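Local coordinates for protein 6-phosphogluconate dehydrogenase NAD-binding (Dyadobacter fermentans, PDB 4GBJ) that probably acts as an NAD(P)-dependent oxidoreductase of the 6-phosphogluconate and 3-hydroxyisobutyrate dehydrogenase type, at residues Ile23-Tyr29 with Pro151-Phe156; Lys133-Leu139 with Val157-Phe163; Pro19-Ile23 with Val130-Val134. All coordinates share one frame; numbering follows the deposited sequence.

Overall arrangement
From the N terminus the chain runs through strand 8-11 into helix 17-26; Pro19-Ile23 on it begins contact 3, and Ile23-Tyr29, its last turn and the residues after it, begins contact 1. Contact 3 closes the first loop on Val130-Val134, where helix 127-131 ends. Strand 136-139, helix 143-153 and strand 159-162 follow. Contact 1 returns from Pro151-Phe156 to helix 17-26, and contact 2 closes a short loop by pairing the two strands of this beta-alpha-beta unit. Contacts 1 and 2 cross, as do contacts 1 and 3, which share Ile23; contacts 2 and 3 share Lys133 and Val134. Contact 3 thus ties helix 17-26 to helix 127-131, contact 1 to helix 143-153; contacts 1 and 2 touch a sodium ion.

Contact 1. Residues Ile23-Tyr29 with Pro151-Phe156. With NA (sodium ion), chain E.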
ATOM      1  N   ILE B  23      12.802 -17.320  22.552  1.00 46.39           N
ATOM      2  CA  ILE B  23      13.758 -17.700  21.512  1.00 46.48           C
ATOM      3  C   ILE B  23      15.211 -17.540  21.996  1.00 48.63           C
ATOM      4  O   ILE B  23      16.060 -18.361  21.635  1.00 48.89           O
ATOM      5  CB  ILE B  23      13.498 -16.891  20.223  1.00 48.32           C
ATOM      6  CG1 ILE B  23      12.269 -17.443  19.519  1.00 49.33           C
ATOM      7  CG2 ILE B  23      14.691 -16.877  19.274  1.00 49.55           C
ATOM      8  CD1 ILE B  23      11.522 -16.412  18.745  1.00 56.68           C
ATOM      9  N   LEU B  24      15.508 -16.492  22.781  1.00 42.58           N
ATOM     10  CA  LEU B  24      16.877 -16.285  23.243  1.00 42.02           C
ATOM     11  C   LEU B  24      17.236 -17.343  24.273  1.00 47.14           C
ATOM     12  O   LEU B  24      18.366 -17.813  24.267  1.00 51.27           O
ATOM     13  CB  LEU B  24      17.065 -14.847  23.787  1.00 40.11           C
ATOM     14  CG  LEU B  24      16.833 -13.733  22.766  1.00 42.85           C
ATOM     15  CD1 LEU B  24      17.053 -12.338  23.407  1.00 41.78           C
ATOM     16  CD2 LEU B  24      17.702 -13.913  21.508  1.00 44.14           C
ATOM     17  N   LEU B  25      16.270 -17.796  25.076  1.00 41.29           N
ATOM     18  CA  LEU B  25      16.487 -18.907  25.993  1.00 43.09           C
ATOM     19  C   LEU B  25      16.728 -20.219  25.203  1.00 51.54           C
ATOM     20  O   LEU B  25      17.749 -20.872  25.429  1.00 52.99           O
ATOM     21  CB  LEU B  25      15.305 -19.061  26.942  1.00 42.46           C
ATOM     22  CG  LEU B  25      15.198 -17.994  27.989  1.00 47.53           C
ATOM     23  CD1 LEU B  25      13.807 -17.996  28.624  1.00 48.84           C
ATOM     24  CD2 LEU B  25      16.321 -18.141  29.062  1.00 50.20           C
ATOM     25  N   GLU B  26      15.842 -20.553  24.236  1.00 48.96           N
ATOM     26  CA  GLU B  26      16.010 -21.714  23.350  1.00 50.17           C
ATOM     27  C   GLU B  26      17.378 -21.684  22.664  1.00 56.02           C
ATOM     28  O   GLU B  26      17.989 -22.731  22.502  1.00 59.30           O
ATOM     29  CB  GLU B  26      14.937 -21.736  22.231  1.00 52.01           C
ATOM     30  CG  GLU B  26      13.517 -22.125  22.620  1.00 66.37           C
ATOM     31  CD  GLU B  26      12.452 -21.880  21.552  1.00 85.98           C
ATOM     32  OE1 GLU B  26      12.736 -21.187  20.545  1.00 67.35           O
ATOM     33  OE2 GLU B  26      11.318 -22.377  21.736  1.00 82.31           O
ATOM     34  N   ALA B  27      17.850 -20.488  22.226  1.00 50.70           N
ATOM     35  CA  ALA B  27      19.148 -20.347  21.541  1.00 51.73           C
ATOM     36  C   ALA B  27      20.416 -20.421  22.486  1.00 55.80           C
ATOM     37  O   ALA B  27      21.535 -20.193  22.013  1.00 56.03           O
ATOM     38  CB  ALA B  27      19.171 -19.052  20.761  1.00 51.04           C
ATOM     39  N   GLY B  28      20.238 -20.733  23.769  1.00 51.78           N
ATOM     40  CA  GLY B  28      21.343 -20.906  24.710  1.00 53.61           C
ATOM     41  C   GLY B  28      21.798 -19.702  25.510  1.00 56.60           C
ATOM     42  O   GLY B  28      22.764 -19.814  26.264  1.00 57.14           O
ATOM     43  N   TYR B  29      21.111 -18.550  25.393  1.00 50.00           N
ATOM     44  CA  TYR B  29      21.469 -17.376  26.191  1.00 46.97           C
ATOM     45  C   TYR B  29      20.837 -17.434  27.571  1.00 52.94           C
ATOM     46  O   TYR B  29      19.652 -17.750  27.700  1.00 52.28           O
ATOM     47  CB  TYR B  29      21.012 -16.089  25.519  1.00 43.28           C
ATOM     48  CG  TYR B  29      21.722 -15.768  24.230  1.00 41.10           C
ATOM     49  CD1 TYR B  29      22.936 -15.094  24.232  1.00 42.37           C
ATOM     50  CD2 TYR B  29      21.142 -16.056  23.001  1.00 39.37           C
ATOM     51  CE1 TYR B  29      23.630 -14.849  23.051  1.00 41.31           C
ATOM     52  CE2 TYR B  29      21.812 -15.793  21.808  1.00 39.81           C
ATOM     53  CZ  TYR B  29      23.044 -15.157  21.833  1.00 47.10           C
ATOM     54  OH  TYR B  29      23.682 -14.772  20.671  1.00 47.41           O
ATOM     55  N   PRO B 151      24.360 -10.638  16.420  1.00 41.35           N
ATOM     56  CA  PRO B 151      24.214 -12.112  16.453  1.00 42.76           C
ATOM     57  C   PRO B 151      23.104 -12.575  17.397  1.00 43.42           C
ATOM     58  O   PRO B 151      22.538 -13.630  17.176  1.00 40.86           O
ATOM     59  CB  PRO B 151      25.583 -12.608  16.915  1.00 46.12           C
ATOM     60  CG  PRO B 151      26.483 -11.438  16.922  1.00 49.75           C
ATOM     61  CD  PRO B 151      25.666 -10.219  16.973  1.00 43.79           C
ATOM     62  N   ILE B 152      22.766 -11.774  18.433  1.00 40.32           N
ATOM     63  CA  ILE B 152      21.688 -12.141  19.340  1.00 39.38           C
ATOM     64  C   ILE B 152      20.321 -11.952  18.631  1.00 40.97           C
ATOM     65  O   ILE B 152      19.501 -12.851  18.663  1.00 38.30           O
ATOM     66  CB  ILE B 152      21.739 -11.357  20.668  1.00 40.32           C
ATOM     67  CG1 ILE B 152      23.137 -11.501  21.372  1.00 43.04           C
ATOM     68  CG2 ILE B 152      20.628 -11.875  21.619  1.00 40.31           C
ATOM     69  CD1 ILE B 152      23.392 -10.477  22.429  1.00 46.10           C
ATOM     70  N   VAL B 153      20.080 -10.792  18.033  1.00 37.97           N
ATOM     71  CA  VAL B 153      18.766 -10.491  17.435  1.00 36.62           C
ATOM     72  C   VAL B 153      18.481 -11.324  16.177  1.00 39.35           C
ATOM     73  O   VAL B 153      17.316 -11.543  15.897  1.00 36.83           O
ATOM     74  CB  VAL B 153      18.535  -8.994  17.188  1.00 37.35           C
ATOM     75  CG1 VAL B 153      18.864  -8.210  18.449  1.00 35.10           C
ATOM     76  CG2 VAL B 153      19.315  -8.455  15.994  1.00 37.66           C
ATOM     77  N   GLU B 154      19.518 -11.858  15.491  1.00 38.82           N
ATOM     78  CA  GLU B 154      19.345 -12.747  14.330  1.00 41.58           C
ATOM     79  C   GLU B 154      18.536 -13.980  14.694  1.00 49.66           C
ATOM     80  O   GLU B 154      17.972 -14.606  13.818  1.00 51.17           O
ATOM     81  CB  GLU B 154      20.710 -13.184  13.750  1.00 45.34           C
ATOM     82  CG  GLU B 154      21.301 -12.142  12.832  1.00 57.21           C
ATOM     83  CD  GLU B 154      22.708 -12.358  12.311  1.00 75.91           C
ATOM     84  OE1 GLU B 154      23.497 -13.104  12.937  1.00 68.87           O
ATOM     85  OE2 GLU B 154      23.019 -11.758  11.258  1.00 73.63           O
ATOM     86  N   ASN B 155      18.508 -14.353  15.969  1.00 48.35           N
ATOM     87  CA  ASN B 155      17.771 -15.524  16.420  1.00 49.55           C
ATOM     88  C   ASN B 155      16.269 -15.356  16.338  1.00 50.78           C
ATOM     89  O   ASN B 155      15.602 -16.344  16.134  1.00 51.06           O
ATOM     90  CB  ASN B 155      18.163 -15.879  17.846  1.00 53.34           C
ATOM     91  CG  ASN B 155      19.579 -16.402  17.908  1.00 69.18           C
ATOM     92  OD1 ASN B 155      19.859 -17.494  17.436  1.00 57.45           O
ATOM     93  ND2 ASN B 155      20.513 -15.613  18.409  1.00 60.02           N
ATOM     94  N   PHE B 156      15.725 -14.137  16.448  1.00 46.49           N
ATOM     95  CA  PHE B 156      14.263 -13.968  16.418  1.00 45.17           C
ATOM     96  C   PHE B 156      13.737 -13.125  15.259  1.00 45.81           C
ATOM     97  O   PHE B 156      12.552 -12.838  15.251  1.00 44.90           O
ATOM     98  CB  PHE B 156      13.745 -13.406  17.751  1.00 45.21           C
ATOM     99  CG  PHE B 156      14.310 -12.108  18.221  1.00 41.69           C
ATOM    100  CD1 PHE B 156      13.684 -10.904  17.912  1.00 42.61           C
ATOM    101  CD2 PHE B 156      15.407 -12.082  19.060  1.00 43.08           C
ATOM    102  CE1 PHE B 156      14.190  -9.694  18.394  1.00 40.40           C
ATOM    103  CE2 PHE B 156      15.902 -10.876  19.549  1.00 42.49           C
ATOM    104  CZ  PHE B 156      15.294  -9.692  19.201  1.00 39.83           C
TER
HETATM  105 NA    NA E 301      17.297 -15.177  11.767  1.00 62.06          NA
HETATM  106  O   HOH W   1      18.585 -13.337  10.747  1.00 50.42           O
HETATM  107  O   HOH W   2      19.716 -16.357  11.560  1.00 48.18           O
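Leu24 and Tyr29 meet Ile152 where two helices of the Rossmann-type NAD-binding domain come to their ends, helix 17-26 and helix 143-153. Helix 17-26 stops in a Schellman motif with Gly28, at positive phi, as the C' residue: Tyr29 N bonds back to Leu24 O and Gly28 N to Leu25 O. The turn carries the Tyr29 ring to the neighbouring helix end.

Ile152 can be followed outward from its CB, which lies 3.9 Å from Tyr29 OH. Its CG1 branch, anti to the carbonyl carbon (chi1 -55°), passes along the phenol end of the ring and approaches Tyr29 OH to 3.4 Å. The other branch, CG2, sits over one ring face, 4.2 Å from the Tyr29 centroid and 17° off the normal, which meets the geometry of a CH-pi contact. The same methyl also packs on Leu24 CD2 at 3.6 Å, so one methyl serves both side chains, which it meets in directions roughly at right angles. Leu24 CD2 goes on to touch the Phe156 ring at its edge, through CD2, while Ile23 CD1 lies against Phe156 CB.

No hydrogen bond joins the segments; the polar group between them is held from its own side. Asn155 ND2 donates to Ile152 O at 3.0 Å in a fairly straight bond, and Asn155 N reaches that oxygen from the same face of its carbonyl plane. The ND2 bond probably limits rotation of the amide, whose ND2 stands at the edge of the Tyr29 ring with the two planes 72° apart. One residue earlier, Glu154 O binds the sodium ion at 2.2 Å, together with Val157 O and two waters.

Contact 2. Residues Lys133-Leu139 with Val157-Phe163; sequences KVGNICL and VKGVFDF. With NA (sodium ion), chain E.
Strands 136-139 and 159-162 run parallel, their short axes 19° apart and 4.7 Å at closest approach, and Ile137 and Leu139 each donate and accept across the gap. The ladder is regular: Ile137 N to Gly159 O, Phe161 N to Ile137 O, Leu139 N to Phe161 O and Phe163 N to Leu139 O all measure 2.8 Å. At the Gly135 end Lys158 N bonds to Gly135 O. With helix 143-153 between them the strands form a beta-alpha-beta unit, and 159-162 is the outermost strand of this sheet within the chain. On the face of Ile137, Leu139 and Val160, toward helix 143-153, Val160 CG1, anti to its own backbone N (chi1 -176°), packs on both Leu139 CD1 (3.6 Å) and Ile137 CG2 (4.0 Å). Asp162 on that side forms a salt bridge with Lys146. On the face of Asn136, Cys138 and Phe161, Asn136 OD1 makes a weak bond to Gly159 N and lies in plane at the edge of the Phe161 ring, 3.6 Å from Phe161 CE2. Further along, Cys138 SG approaches the Phe163 ring obliquely, 3.6 Å from Phe163 CE2; Met208 of the second subunit packs on Cys138 and Phe161.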
ATOM      1  N   LYS B 133       9.805 -16.345  13.287  1.00 58.30           N
ATOM      2  CA  LYS B 133      11.091 -15.698  12.972  1.00 57.60           C
ATOM      3  C   LYS B 133      11.098 -15.073  11.548  1.00 65.46           C
ATOM      4  O   LYS B 133      12.168 -14.969  10.940  1.00 67.99           O
ATOM      5  CB  LYS B 133      12.261 -16.687  13.150  1.00 61.32           C
ATOM      6  CG  LYS B 133      12.348 -17.273  14.575  1.00 64.38           C
ATOM      7  CD  LYS B 133      13.299 -18.446  14.671  1.00 65.34           C
ATOM      8  CE  LYS B 133      13.140 -19.189  15.971  1.00 64.23           C
ATOM      9  NZ  LYS B 133      13.839 -20.499  15.937  1.00 80.14           N
ATOM     10  N   VAL B 134       9.911 -14.600  11.062  1.00 59.53           N
ATOM     11  CA  VAL B 134       9.727 -13.991   9.727  1.00 57.41           C
ATOM     12  C   VAL B 134       9.703 -12.431   9.805  1.00 52.99           C
ATOM     13  O   VAL B 134       9.513 -11.767   8.789  1.00 50.74           O
ATOM     14  CB  VAL B 134       8.461 -14.509   8.985  1.00 63.00           C
ATOM     15  CG1 VAL B 134       8.602 -15.976   8.619  1.00 66.60           C
ATOM     16  CG2 VAL B 134       7.175 -14.265   9.778  1.00 62.17           C
ATOM     17  N   GLY B 135       9.849 -11.891  11.003  1.00 45.91           N
ATOM     18  CA  GLY B 135       9.887 -10.457  11.244  1.00 42.44           C
ATOM     19  C   GLY B 135      11.219  -9.815  10.904  1.00 41.89           C
ATOM     20  O   GLY B 135      12.153 -10.465  10.444  1.00 41.42           O
ATOM     21  N   ASN B 136      11.297  -8.514  11.093  1.00 35.10           N
ATOM     22  CA  ASN B 136      12.494  -7.756  10.762  1.00 33.10           C
ATOM     23  C   ASN B 136      12.823  -6.758  11.847  1.00 32.10           C
ATOM     24  O   ASN B 136      11.935  -6.268  12.532  1.00 30.94           O
ATOM     25  CB  ASN B 136      12.289  -7.035   9.436  1.00 33.00           C
ATOM     26  CG  ASN B 136      12.144  -7.988   8.267  1.00 43.17           C
ATOM     27  OD1 ASN B 136      13.114  -8.560   7.806  1.00 36.60           O
ATOM     28  ND2 ASN B 136      10.935  -8.260   7.824  1.00 35.26           N
ATOM     29  N   ILE B 137      14.081  -6.380  11.939  1.00 29.42           N
ATOM     30  CA  ILE B 137      14.493  -5.341  12.889  1.00 27.86           C
ATOM     31  C   ILE B 137      15.372  -4.294  12.186  1.00 29.83           C
ATOM     32  O   ILE B 137      16.132  -4.621  11.271  1.00 29.66           O
ATOM     33  CB  ILE B 137      15.201  -6.009  14.104  1.00 31.28           C
ATOM     34  CG1 ILE B 137      15.091  -5.149  15.372  1.00 31.40           C
ATOM     35  CG2 ILE B 137      16.653  -6.395  13.800  1.00 33.87           C
ATOM     36  CD1 ILE B 137      15.586  -5.887  16.616  1.00 36.88           C
ATOM     37  N   CYS B 138      15.293  -3.043  12.662  1.00 25.25           N
ATOM     38  CA  CYS B 138      16.151  -1.938  12.224  1.00 26.77           C
ATOM     39  C   CYS B 138      17.018  -1.575  13.384  1.00 29.31           C
ATOM     40  O   CYS B 138      16.515  -1.474  14.498  1.00 27.48           O
ATOM     41  CB  CYS B 138      15.339  -0.736  11.738  1.00 28.77           C
ATOM     42  SG  CYS B 138      14.522  -1.023  10.155  1.00 34.69           S
ATOM     43  N   LEU B 139      18.301  -1.343  13.137  1.00 26.41           N
ATOM     44  CA  LEU B 139      19.241  -0.991  14.198  1.00 25.88           C
ATOM     45  C   LEU B 139      19.884   0.290  13.879  1.00 30.70           C
ATOM     46  O   LEU B 139      20.256   0.500  12.738  1.00 32.78           O
ATOM     47  CB  LEU B 139      20.339  -2.036  14.374  1.00 26.70           C
ATOM     48  CG  LEU B 139      19.942  -3.474  14.564  1.00 30.25           C
ATOM     49  CD1 LEU B 139      21.184  -4.322  14.581  1.00 31.76           C
ATOM     50  CD2 LEU B 139      19.092  -3.664  15.848  1.00 28.23           C
ATOM     51  N   VAL B 157      14.554 -12.815  14.249  1.00 41.62           N
ATOM     52  CA  VAL B 157      14.097 -12.105  13.060  1.00 41.27           C
ATOM     53  C   VAL B 157      14.763 -12.698  11.862  1.00 48.83           C
ATOM     54  O   VAL B 157      15.818 -13.307  11.978  1.00 49.41           O
ATOM     55  CB  VAL B 157      14.331 -10.570  13.076  1.00 42.65           C
ATOM     56  CG1 VAL B 157      13.618  -9.893  14.253  1.00 40.17           C
ATOM     57  CG2 VAL B 157      15.821 -10.227  13.027  1.00 42.18           C
ATOM     58  N   LYS B 158      14.187 -12.435  10.699  1.00 45.53           N
ATOM     59  CA  LYS B 158      14.758 -12.814   9.420  1.00 46.18           C
ATOM     60  C   LYS B 158      15.748 -11.702   9.053  1.00 48.01           C
ATOM     61  O   LYS B 158      16.946 -11.918   9.076  1.00 50.02           O
ATOM     62  CB  LYS B 158      13.637 -12.995   8.372  1.00 47.80           C
ATOM     63  CG  LYS B 158      14.103 -13.200   6.949  1.00 60.08           C
ATOM     64  CD  LYS B 158      12.906 -13.433   6.010  1.00 56.63           C
ATOM     65  CE  LYS B 158      13.248 -13.194   4.563  1.00 67.95           C
ATOM     66  NZ  LYS B 158      14.212 -14.206   4.045  1.00 90.65           N
ATOM     67  N   GLY B 159      15.246 -10.495   8.840  1.00 40.74           N
ATOM     68  CA  GLY B 159      16.087  -9.377   8.427  1.00 38.33           C
ATOM     69  C   GLY B 159      16.536  -8.439   9.518  1.00 37.99           C
ATOM     70  O   GLY B 159      15.763  -8.075  10.405  1.00 33.32           O
ATOM     71  N   VAL B 160      17.790  -7.987   9.383  1.00 36.72           N
ATOM     72  CA  VAL B 160      18.439  -7.015  10.233  1.00 35.31           C
ATOM     73  C   VAL B 160      18.898  -5.895   9.324  1.00 38.49           C
ATOM     74  O   VAL B 160      19.737  -6.131   8.467  1.00 40.37           O
ATOM     75  CB  VAL B 160      19.606  -7.618  11.053  1.00 38.77           C
ATOM     76  CG1 VAL B 160      20.191  -6.571  12.003  1.00 36.55           C
ATOM     77  CG2 VAL B 160      19.143  -8.832  11.842  1.00 39.75           C
ATOM     78  N   PHE B 161      18.336  -4.689   9.484  1.00 31.51           N
ATOM     79  CA  PHE B 161      18.699  -3.544   8.650  1.00 30.46           C
ATOM     80  C   PHE B 161      19.454  -2.537   9.504  1.00 34.74           C
ATOM     81  O   PHE B 161      19.035  -2.229  10.613  1.00 38.92           O
ATOM     82  CB  PHE B 161      17.460  -2.923   7.997  1.00 29.75           C
ATOM     83  CG  PHE B 161      16.750  -3.903   7.099  1.00 30.15           C
ATOM     84  CD1 PHE B 161      16.997  -3.925   5.728  1.00 31.31           C
ATOM     85  CD2 PHE B 161      15.866  -4.838   7.626  1.00 30.24           C
ATOM     86  CE1 PHE B 161      16.389  -4.877   4.910  1.00 32.92           C
ATOM     87  CE2 PHE B 161      15.210  -5.752   6.794  1.00 32.69           C
ATOM     88  CZ  PHE B 161      15.475  -5.772   5.445  1.00 31.89           C
ATOM     89  N   ASP B 162      20.573  -2.052   9.016  1.00 30.00           N
ATOM     90  CA  ASP B 162      21.406  -1.109   9.732  1.00 29.13           C
ATOM     91  C   ASP B 162      21.195   0.302   9.207  1.00 33.02           C
ATOM     92  O   ASP B 162      21.373   0.534   8.028  1.00 36.34           O
ATOM     93  CB  ASP B 162      22.864  -1.522   9.601  1.00 31.65           C
ATOM     94  CG  ASP B 162      23.787  -0.851  10.611  1.00 47.38           C
ATOM     95  OD1 ASP B 162      24.680  -1.544  11.167  1.00 56.24           O
ATOM     96  OD2 ASP B 162      23.671   0.363  10.797  1.00 46.32           O
ATOM     97  N   PHE B 163      20.814   1.237  10.075  1.00 30.13           N
ATOM     98  CA  PHE B 163      20.564   2.632   9.678  1.00 29.99           C
ATOM     99  C   PHE B 163      21.627   3.626  10.269  1.00 34.55           C
ATOM    100  O   PHE B 163      21.355   4.830  10.362  1.00 33.81           O
ATOM    101  CB  PHE B 163      19.105   3.015  10.049  1.00 29.36           C
ATOM    102  CG  PHE B 163      18.155   2.489   9.000  1.00 29.90           C
ATOM    103  CD1 PHE B 163      17.873   3.229   7.865  1.00 30.97           C
ATOM    104  CD2 PHE B 163      17.666   1.197   9.072  1.00 32.23           C
ATOM    105  CE1 PHE B 163      17.145   2.676   6.814  1.00 33.17           C
ATOM    106  CE2 PHE B 163      16.862   0.682   8.056  1.00 34.42           C
ATOM    107  CZ  PHE B 163      16.654   1.407   6.909  1.00 32.18           C
TER
HETATM  108 NA    NA E 301      17.297 -15.177  11.767  1.00 62.06          NA
HETATM  109  O   HOH W   1      18.585 -13.337  10.747  1.00 50.42           O
HETATM  110  O   HOH W   2      19.716 -16.357  11.560  1.00 48.18           O

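Contact 3. Residues Pro19-Ile23 with Val130-Val134; sequences PIAEI and VRAKV
Pro19 lies flat-side against Arg131: its CB stands 3.9 Å above the plane of the guanidinium and over its centre, so the cation is met by hydrocarbon on that face. Arg131 comes to this place with its chain extended from CG to NE, and the pyrrolidine ring reaches along the group, with Pro19 CG and Pro19 CD each 4.0 Å from Arg131 NH2. Glu22 OE1 is 4.5 Å from Arg131 NE, a spacing beyond a salt bridge, although the opposite charges may still attract weakly.

Behind this outer pair, Val130 is turned toward the helix. Its CG1, placed anti to the backbone N by chi1 of 174°, enters between three side chains: Pro19 CB at 3.9 Å, Ile20 CG1 at 3.8 Å and Ile23 CD1 at 3.9 Å. Ile20 and Val130 meet at about a right angle, whereas Ile23 is inclined to Val130 and also brings its CD1 to the Val130 carbonyl oxygen. Lys133 and Ile23 slide past one another in opposite directions, so that the touching atoms are Lys133 CE and Ile23 CG1, 4.0 Å apart, and the ammonium is carried beyond the isoleucine.

With no hydrogen bond between the segments, the contact consists of apolar packing plus the covered guanidinium face. Ile123 of strand 117-124 touches both Ile20 and Val130 from the sheet. Lys133, at positive phi, ends helix 127-131 in a Schellman motif, and this helix end packs against helix 17-26, which begins at the last glycine of a Gly12, Gly14, Gly17 pattern consistent with the dinucleotide-binding GxGxxG motif of a Rossmann fold.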
ATOM      1  N   PRO B  19       7.600 -13.819  23.619  1.00 44.85           N
ATOM      2  CA  PRO B  19       8.162 -14.679  22.565  1.00 45.97           C
ATOM      3  C   PRO B  19       9.612 -14.364  22.214  1.00 48.80           C
ATOM      4  O   PRO B  19      10.360 -15.288  21.900  1.00 46.27           O
ATOM      5  CB  PRO B  19       7.226 -14.442  21.356  1.00 48.22           C
ATOM      6  CG  PRO B  19       6.434 -13.220  21.698  1.00 51.21           C
ATOM      7  CD  PRO B  19       6.329 -13.207  23.183  1.00 46.49           C
ATOM      8  N   ILE B  20      10.023 -13.082  22.266  1.00 41.92           N
ATOM      9  CA  ILE B  20      11.418 -12.766  21.973  1.00 39.63           C
ATOM     10  C   ILE B  20      12.311 -13.444  23.000  1.00 42.44           C
ATOM     11  O   ILE B  20      13.279 -14.082  22.609  1.00 41.33           O
ATOM     12  CB  ILE B  20      11.686 -11.247  21.916  1.00 40.50           C
ATOM     13  CG1 ILE B  20      11.026 -10.641  20.680  1.00 39.59           C
ATOM     14  CG2 ILE B  20      13.205 -10.976  21.867  1.00 41.36           C
ATOM     15  CD1 ILE B  20      10.865  -9.197  20.702  1.00 39.51           C
ATOM     16  N   ALA B  21      11.978 -13.336  24.292  1.00 40.98           N
ATOM     17  CA  ALA B  21      12.795 -13.939  25.361  1.00 42.98           C
ATOM     18  C   ALA B  21      12.824 -15.474  25.268  1.00 47.30           C
ATOM     19  O   ALA B  21      13.852 -16.097  25.531  1.00 47.71           O
ATOM     20  CB  ALA B  21      12.264 -13.517  26.725  1.00 44.48           C
ATOM     21  N   GLU B  22      11.710 -16.086  24.877  1.00 44.48           N
ATOM     22  CA  GLU B  22      11.660 -17.551  24.720  1.00 45.89           C
ATOM     23  C   GLU B  22      12.673 -18.040  23.655  1.00 49.61           C
ATOM     24  O   GLU B  22      13.327 -19.053  23.846  1.00 49.64           O
ATOM     25  CB  GLU B  22      10.243 -18.001  24.348  1.00 48.14           C
ATOM     26  CG  GLU B  22       9.251 -17.815  25.485  1.00 59.40           C
ATOM     27  CD  GLU B  22       7.825 -18.248  25.210  1.00 82.05           C
ATOM     28  OE1 GLU B  22       7.410 -18.231  24.030  1.00 65.54           O
ATOM     29  OE2 GLU B  22       7.106 -18.559  26.187  1.00 79.53           O
ATOM     30  N   ILE B  23      12.802 -17.320  22.552  1.00 46.39           N
ATOM     31  CA  ILE B  23      13.758 -17.700  21.512  1.00 46.48           C
ATOM     32  C   ILE B  23      15.211 -17.540  21.996  1.00 48.63           C
ATOM     33  O   ILE B  23      16.060 -18.361  21.635  1.00 48.89           O
ATOM     34  CB  ILE B  23      13.498 -16.891  20.223  1.00 48.32           C
ATOM     35  CG1 ILE B  23      12.269 -17.443  19.519  1.00 49.33           C
ATOM     36  CG2 ILE B  23      14.691 -16.877  19.274  1.00 49.55           C
ATOM     37  CD1 ILE B  23      11.522 -16.412  18.745  1.00 56.68           C
ATOM     38  N   VAL B 130       7.180 -13.298  15.161  1.00 51.84           N
ATOM     39  CA  VAL B 130       8.336 -13.505  16.046  1.00 49.52           C
ATOM     40  C   VAL B 130       8.535 -14.989  16.270  1.00 55.58           C
ATOM     41  O   VAL B 130       9.666 -15.470  16.193  1.00 54.39           O
ATOM     42  CB  VAL B 130       8.212 -12.773  17.402  1.00 51.28           C
ATOM     43  CG1 VAL B 130       9.376 -13.145  18.329  1.00 51.75           C
ATOM     44  CG2 VAL B 130       8.135 -11.256  17.208  1.00 47.50           C
ATOM     45  N   ARG B 131       7.445 -15.715  16.586  1.00 55.02           N
ATOM     46  CA  ARG B 131       7.520 -17.158  16.812  1.00 57.53           C
ATOM     47  C   ARG B 131       7.974 -17.834  15.537  1.00 63.48           C
ATOM     48  O   ARG B 131       8.834 -18.711  15.602  1.00 65.24           O
ATOM     49  CB  ARG B 131       6.182 -17.722  17.320  1.00 59.33           C
ATOM     50  CG  ARG B 131       5.849 -17.252  18.736  1.00 68.12           C
ATOM     51  CD  ARG B 131       4.683 -17.980  19.397  1.00 80.66           C
ATOM     52  NE  ARG B 131       4.470 -17.490  20.769  1.00 84.89           N
ATOM     53  CZ  ARG B 131       3.795 -16.388  21.110  1.00 94.21           C
ATOM     54  NH1 ARG B 131       3.216 -15.633  20.177  1.00 69.59           N
ATOM     55  NH2 ARG B 131       3.686 -16.038  22.387  1.00 83.45           N
ATOM     56  N   ALA B 132       7.485 -17.355  14.371  1.00 59.09           N
ATOM     57  CA  ALA B 132       7.876 -17.901  13.069  1.00 60.70           C
ATOM     58  C   ALA B 132       9.223 -17.338  12.579  1.00 63.88           C
ATOM     59  O   ALA B 132       9.724 -17.815  11.568  1.00 65.85           O
ATOM     60  CB  ALA B 132       6.786 -17.623  12.036  1.00 61.83           C
ATOM     61  N   LYS B 133       9.805 -16.345  13.287  1.00 58.30           N
ATOM     62  CA  LYS B 133      11.091 -15.698  12.972  1.00 57.60           C
ATOM     63  C   LYS B 133      11.098 -15.073  11.548  1.00 65.46           C
ATOM     64  O   LYS B 133      12.168 -14.969  10.940  1.00 67.99           O
ATOM     65  CB  LYS B 133      12.261 -16.687  13.150  1.00 61.32           C
ATOM     66  CG  LYS B 133      12.348 -17.273  14.575  1.00 64.38           C
ATOM     67  CD  LYS B 133      13.299 -18.446  14.671  1.00 65.34           C
ATOM     68  CE  LYS B 133      13.140 -19.189  15.971  1.00 64.23           C
ATOM     69  NZ  LYS B 133      13.839 -20.499  15.937  1.00 80.14           N
ATOM     70  N   VAL B 134       9.911 -14.600  11.062  1.00 59.53           N
ATOM     71  CA  VAL B 134       9.727 -13.991   9.727  1.00 57.41           C
ATOM     72  C   VAL B 134       9.703 -12.431   9.805  1.00 52.99           C
ATOM     73  O   VAL B 134       9.513 -11.767   8.789  1.00 50.74           O
ATOM     74  CB  VAL B 134       8.461 -14.509   8.985  1.00 63.00           C
ATOM     75  CG1 VAL B 134       8.602 -15.976   8.619  1.00 66.60           C
ATOM     76  CG2 VAL B 134       7.175 -14.265   9.778  1.00 62.17           C
TER